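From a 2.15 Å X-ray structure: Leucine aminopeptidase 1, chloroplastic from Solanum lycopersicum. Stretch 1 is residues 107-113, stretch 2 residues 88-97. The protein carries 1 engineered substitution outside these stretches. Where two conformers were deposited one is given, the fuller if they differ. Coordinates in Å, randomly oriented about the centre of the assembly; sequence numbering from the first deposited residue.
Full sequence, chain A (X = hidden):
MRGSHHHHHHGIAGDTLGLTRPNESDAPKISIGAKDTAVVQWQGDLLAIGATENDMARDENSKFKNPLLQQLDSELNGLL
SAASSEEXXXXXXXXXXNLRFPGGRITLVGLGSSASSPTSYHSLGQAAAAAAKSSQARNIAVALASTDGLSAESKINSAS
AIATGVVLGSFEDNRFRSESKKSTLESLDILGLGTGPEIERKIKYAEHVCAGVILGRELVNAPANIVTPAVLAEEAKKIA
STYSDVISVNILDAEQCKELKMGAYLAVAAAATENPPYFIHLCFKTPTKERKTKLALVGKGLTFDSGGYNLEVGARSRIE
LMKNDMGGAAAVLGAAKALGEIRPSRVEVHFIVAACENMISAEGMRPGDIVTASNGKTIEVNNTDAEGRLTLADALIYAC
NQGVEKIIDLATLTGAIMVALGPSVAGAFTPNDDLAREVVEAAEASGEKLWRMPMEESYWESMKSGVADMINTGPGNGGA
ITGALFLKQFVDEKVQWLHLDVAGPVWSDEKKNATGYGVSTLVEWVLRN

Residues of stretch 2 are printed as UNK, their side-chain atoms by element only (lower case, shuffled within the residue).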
ATOM      1  N   THR A 107      33.723  14.990 -36.281  0.56 26.18           N
ATOM      2  CA  THR A 107      33.471  14.229 -35.059  0.56 27.17           C
ATOM      3  C   THR A 107      33.945  12.788 -35.203  0.56 27.19           C
ATOM      4  O   THR A 107      33.618  12.111 -36.181  0.56 26.37           O
ATOM      5  CB  THR A 107      31.995  14.271 -34.613  0.56 27.70           C
ATOM      6  OG1 THR A 107      31.841  13.609 -33.346  0.56 26.37           O
ATOM      7  CG2 THR A 107      31.086  13.638 -35.655  0.56 28.77           C
ATOM      8  N   LEU A 108      34.758  12.349 -34.242  1.00 26.57           N
ATOM      9  CA  LEU A 108      35.137  10.943 -34.141  1.00 25.76           C
ATOM     10  C   LEU A 108      34.178  10.248 -33.199  1.00 23.26           C
ATOM     11  O   LEU A 108      33.859  10.768 -32.140  1.00 24.65           O
ATOM     12  CB  LEU A 108      36.548  10.811 -33.576  1.00 30.79           C
ATOM     13  CG  LEU A 108      37.638  11.628 -34.285  1.00 33.57           C
ATOM     14  CD1 LEU A 108      38.959  11.270 -33.631  1.00 33.03           C
ATOM     15  CD2 LEU A 108      37.677  11.318 -35.776  1.00 33.62           C
ATOM     16  N   VAL A 109      33.685   9.088 -33.604  1.00 22.89           N
ATOM     17  CA  VAL A 109      32.698   8.343 -32.837  1.00 23.78           C
ATOM     18  C   VAL A 109      33.247   6.969 -32.524  1.00 25.86           C
ATOM     19  O   VAL A 109      33.647   6.234 -33.434  1.00 25.46           O
ATOM     20  CB  VAL A 109      31.404   8.164 -33.652  1.00 24.60           C
ATOM     21  CG1 VAL A 109      30.396   7.353 -32.864  1.00 23.89           C
ATOM     22  CG2 VAL A 109      30.822   9.527 -34.003  1.00 26.53           C
ATOM     23  N   GLY A 110      33.248   6.616 -31.244  1.00 26.46           N
ATOM     24  CA  GLY A 110      33.844   5.361 -30.801  1.00 28.87           C
ATOM     25  C   GLY A 110      32.954   4.191 -31.138  1.00 29.87           C
ATOM     26  O   GLY A 110      31.765   4.237 -30.884  1.00 27.62           O
ATOM     27  N   LEU A 111      33.519   3.157 -31.758  1.00 33.94           N
ATOM     28  CA  LEU A 111      32.767   1.937 -32.043  1.00 34.25           C
ATOM     29  C   LEU A 111      33.064   0.796 -31.058  1.00 38.12           C
ATOM     30  O   LEU A 111      32.521  -0.301 -31.189  1.00 40.03           O
ATOM     31  CB  LEU A 111      33.067   1.489 -33.466  1.00 34.08           C
ATOM     32  CG  LEU A 111      32.698   2.505 -34.550  1.00 33.75           C
ATOM     33  CD1 LEU A 111      33.127   2.040 -35.937  1.00 32.91           C
ATOM     34  CD2 LEU A 111      31.203   2.776 -34.533  1.00 34.13           C
ATOM     35  N   GLY A 112      34.031   1.008 -30.169  1.00 40.16           N
ATOM     36  CA  GLY A 112      34.455  -0.010 -29.224  1.00 39.65           C
ATOM     37  C   GLY A 112      35.313  -1.077 -29.878  1.00 42.08           C
ATOM     38  O   GLY A 112      35.985  -0.817 -30.873  1.00 38.16           O
ATOM     39  N   SER A 113      35.271  -2.286 -29.329  1.00 44.27           N
ATOM     40  CA  SER A 113      35.886  -3.442 -29.976  1.00 54.05           C
ATOM     41  C   SER A 113      34.855  -4.570 -30.084  1.00 62.70           C
ATOM     42  O   SER A 113      34.012  -4.781 -29.203  1.00 59.64           O
ATOM     43  CB  SER A 113      37.119  -3.870 -29.176  1.00 57.85           C
ATOM     44  OG  SER A 113      36.758  -4.348 -27.889  1.00 55.50           O
ATOM     45  N   UNK A  88      40.563  12.266 -23.595  1.00 31.24           N
ATOM     46  CA  UNK A  88      40.578  10.844 -23.256  1.00 35.95           C
ATOM     47  C   UNK A  88      39.741   9.989 -24.230  1.00 35.10           C
ATOM     48  O   UNK A  88      39.027   9.083 -23.813  1.00 37.18           O
ATOM     49  o   UNK A  88      41.569   8.852 -21.457  1.00 51.91           O
ATOM     50  c   UNK A  88      40.448   9.330 -21.217  1.00 48.19           C
ATOM     51  c   UNK A  88      40.084  10.674 -21.815  1.00 41.78           C
ATOM     52  o   UNK A  88      39.608   8.745 -20.507  1.00 52.38           O
ATOM     53  N   UNK A  89      39.732  10.337 -25.511  1.00 31.67           N
ATOM     54  CA  UNK A  89      38.990   9.551 -26.513  1.00 31.73           C
ATOM     55  C   UNK A  89      39.929   8.475 -27.037  1.00 32.16           C
ATOM     56  O   UNK A  89      41.012   8.791 -27.516  1.00 36.00           O
ATOM     57  c   UNK A  89      37.844   8.530 -30.891  1.00 34.36           C
ATOM     58  c   UNK A  89      38.487   9.294 -29.925  1.00 33.83           C
ATOM     59  c   UNK A  89      36.481   9.425 -28.678  1.00 33.61           C
ATOM     60  c   UNK A  89      37.831   9.700 -28.780  1.00 33.08           C
ATOM     61  c   UNK A  89      36.495   8.262 -30.784  1.00 31.79           C
ATOM     62  c   UNK A  89      38.553  10.435 -27.691  1.00 31.69           C
ATOM     63  c   UNK A  89      35.821   8.707 -29.661  1.00 31.41           C
ATOM     64  N   UNK A  90      39.561   7.211 -26.869  1.00 30.22           N
ATOM     65  CA  UNK A  90      40.363   6.092 -27.376  1.00 34.32           C
ATOM     66  C   UNK A  90      39.489   5.146 -28.204  1.00 38.68           C
ATOM     67  O   UNK A  90      39.868   4.007 -28.475  1.00 40.57           O
ATOM     68  c   UNK A  90      41.003   5.330 -26.208  1.00 33.39           C
ATOM     69  o   UNK A  90      39.996   4.813 -25.356  1.00 36.94           O
ATOM     70  N   UNK A  91      38.324   5.628 -28.635  1.00 41.19           N
ATOM     71  CA  UNK A  91      37.476   4.867 -29.551  1.00 38.02           C
ATOM     72  C   UNK A  91      36.548   3.884 -28.869  1.00 36.91           C
ATOM     73  O   UNK A  91      35.973   3.024 -29.530  1.00 34.91           O
ATOM     74  N   UNK A  92      36.364   4.028 -27.560  1.00 40.39           N
ATOM     75  CA  UNK A  92      35.427   3.168 -26.832  1.00 43.74           C
ATOM     76  C   UNK A  92      33.990   3.480 -27.219  1.00 43.25           C
ATOM     77  O   UNK A  92      33.670   4.605 -27.612  1.00 39.48           O
ATOM     78  c   UNK A  92      35.604   3.290 -25.313  1.00 46.06           C
ATOM     79  c   UNK A  92      38.417   2.443 -22.791  1.00 79.72           C
ATOM     80  c   UNK A  92      37.079   2.968 -23.301  1.00 69.31           C
ATOM     81  c   UNK A  92      36.963   2.817 -24.811  1.00 57.12           C
ATOM     82  n   UNK A  92      38.623   2.777 -21.354  1.00 89.42           N
ATOM     83  N   UNK A  93      33.123   2.485 -27.067  1.00 44.70           N
ATOM     84  CA  UNK A  93      31.732   2.583 -27.470  1.00 43.71           C
ATOM     85  C   UNK A  93      31.008   3.687 -26.705  1.00 40.33           C
ATOM     86  O   UNK A  93      31.287   3.888 -25.535  1.00 40.06           O
ATOM     87  c   UNK A  93      31.069   1.220 -27.299  1.00 45.11           C
ATOM     88  o   UNK A  93      29.731   1.331 -27.730  1.00 61.77           O
ATOM     89  N   UNK A  94      30.333   4.579 -27.427  1.00 44.84           N
ATOM     90  CA  UNK A  94      29.723   5.776 -26.825  1.00 46.87           C
ATOM     91  C   UNK A  94      30.605   7.027 -26.731  1.00 43.74           C
ATOM     92  O   UNK A  94      30.148   8.109 -26.368  1.00 38.24           O
ATOM     93  N   UNK A  95      31.908   6.898 -26.932  1.00 36.97           N
ATOM     94  CA  UNK A  95      32.783   8.053 -26.782  1.00 32.54           C
ATOM     95  C   UNK A  95      32.654   8.883 -28.045  1.00 31.82           C
ATOM     96  O   UNK A  95      32.434   8.362 -29.132  1.00 30.96           O
ATOM     97  o   UNK A  95      36.789   6.680 -25.977  1.00 37.30           O
ATOM     98  c   UNK A  95      34.236   7.607 -26.604  1.00 32.57           C
ATOM     99  c   UNK A  95      36.036   6.842 -25.016  1.00 34.90           C
ATOM    100  c   UNK A  95      34.550   7.052 -25.219  1.00 32.09           C
ATOM    101  n   UNK A  95      36.472   6.843 -23.769  1.00 36.92           N
ATOM    102  N   UNK A  96      32.947  10.167 -27.935  1.00 31.03           N
ATOM    103  CA  UNK A  96      33.063  11.004 -29.115  1.00 30.13           C
ATOM    104  C   UNK A  96      33.925  12.220 -28.845  1.00 30.89           C
ATOM    105  O   UNK A  96      34.116  12.616 -27.686  1.00 28.67           O
ATOM    106  c   UNK A  96      31.684  11.420 -29.601  1.00 33.53           C
ATOM    107  o   UNK A  96      31.177  12.461 -28.798  1.00 35.35           O
ATOM    108  N   UNK A  97      34.536  12.724 -29.915  0.59 29.13           N
ATOM    109  CA  UNK A  97      35.236  14.007 -29.906  0.59 31.36           C
ATOM    110  C   UNK A  97      34.667  14.848 -31.038  0.59 29.41           C
ATOM    111  O   UNK A  97      34.383  14.300 -32.105  0.59 26.68           O
ATOM    112  c   UNK A  97      37.391  15.182 -30.483  0.59 40.05           C
ATOM    113  c   UNK A  97      37.437  13.186 -29.015  0.59 33.83           C
ATOM    114  c   UNK A  97      36.743  13.835 -30.197  0.59 34.12           C
TER

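Position 88 carries four side-chain atoms, two carbons with two oxygens on the second. That is a short carboxylate, Asp88. It touches nothing on stretch 1.

At position 89 there are seven carbons, one linking the backbone to a six-membered ring with no heteroatom or further substituent: Phe89. Its CA-to-CB bond points toward stretch 1, with chi1 at 178°. The ring lies against the strand, CE2 at 3.8 Å from Leu108 CB and CZ at 3.7 Å from Gly110 N, the latter at the ring edge, near its plane.

Position 90 has one carbon and one oxygen, so it is Ser90; it points away and makes no contact. Position 91 has no side-chain atoms and is Gly91. Its phi/psi of 86/15° would jam a CB against the carbonyl oxygen of Ser90, so the backbone alone calls for glycine. Its own carbonyl accepts a hydrogen bond from Gly112 N, with N and Gly91 O 2.9 Å apart and an angle of 149° at the hydrogen. Leu111 N is also near, 3.3 Å from Gly91 O, but the angle is too poor for a bond.

Four carbons in a row ending in nitrogen identify position 92 as Lys92. The CA-to-CB bond points away, and the chain is extended beyond chi1 (m, then t throughout). The backbone provides the close approach: Gly110 CA is 3.3 Å from Lys92 O, a CA-H...O contact with 151° at the hydrogen. An ideal CB on Gly110 would fall 1.9 Å from Lys92 O, a clash, so this approach depends on the glycine.

Position 93, one carbon and one oxygen, is Ser93; its CA lies 3.8 Å from Gly110 O. Position 94 has no side chain and is Gly94, whose phi of 89° and psi of -13° would again press a CB against the preceding carbonyl. It occupies the third place of a type II turn running from Lys92 to position 95.

Position 95 has three carbons, the third bearing one oxygen and one nitrogen: Gln95. Its OE1 accepts hydrogen bonds from Ser90 N (3.0 Å) and Lys92 N (3.1 Å), tying the loop to itself. Gln95 N bonds Lys92 O at 3.0 Å, closing the turn, while Gln95 O receives Gly110 N at 2.9 Å and 167°.

One carbon and one oxygen make position 96 Ser96, on the same sheet face as Val109; its CA is 3.1 Å from Leu108 O. At position 97 a carbon carries two carbons, giving Val97, on the face shared with Leu108.

The contact is mainly a backbone one. Leu108 and Val97 form an antiparallel hydrogen-bonded pair, Leu108 N to Val97 O at 2.9 Å and Val97 N to Leu108 O at 3.0 Å, and Thr107 OG1 donates to Val97 O at 2.9 Å. Beyond the turn, the Gly91 carbonyl holds Gly112, while Phe89 packs on Leu108; together the stretches bury 448 Å².

Stretch 2, residues 88-97: DFSGKSGQSV
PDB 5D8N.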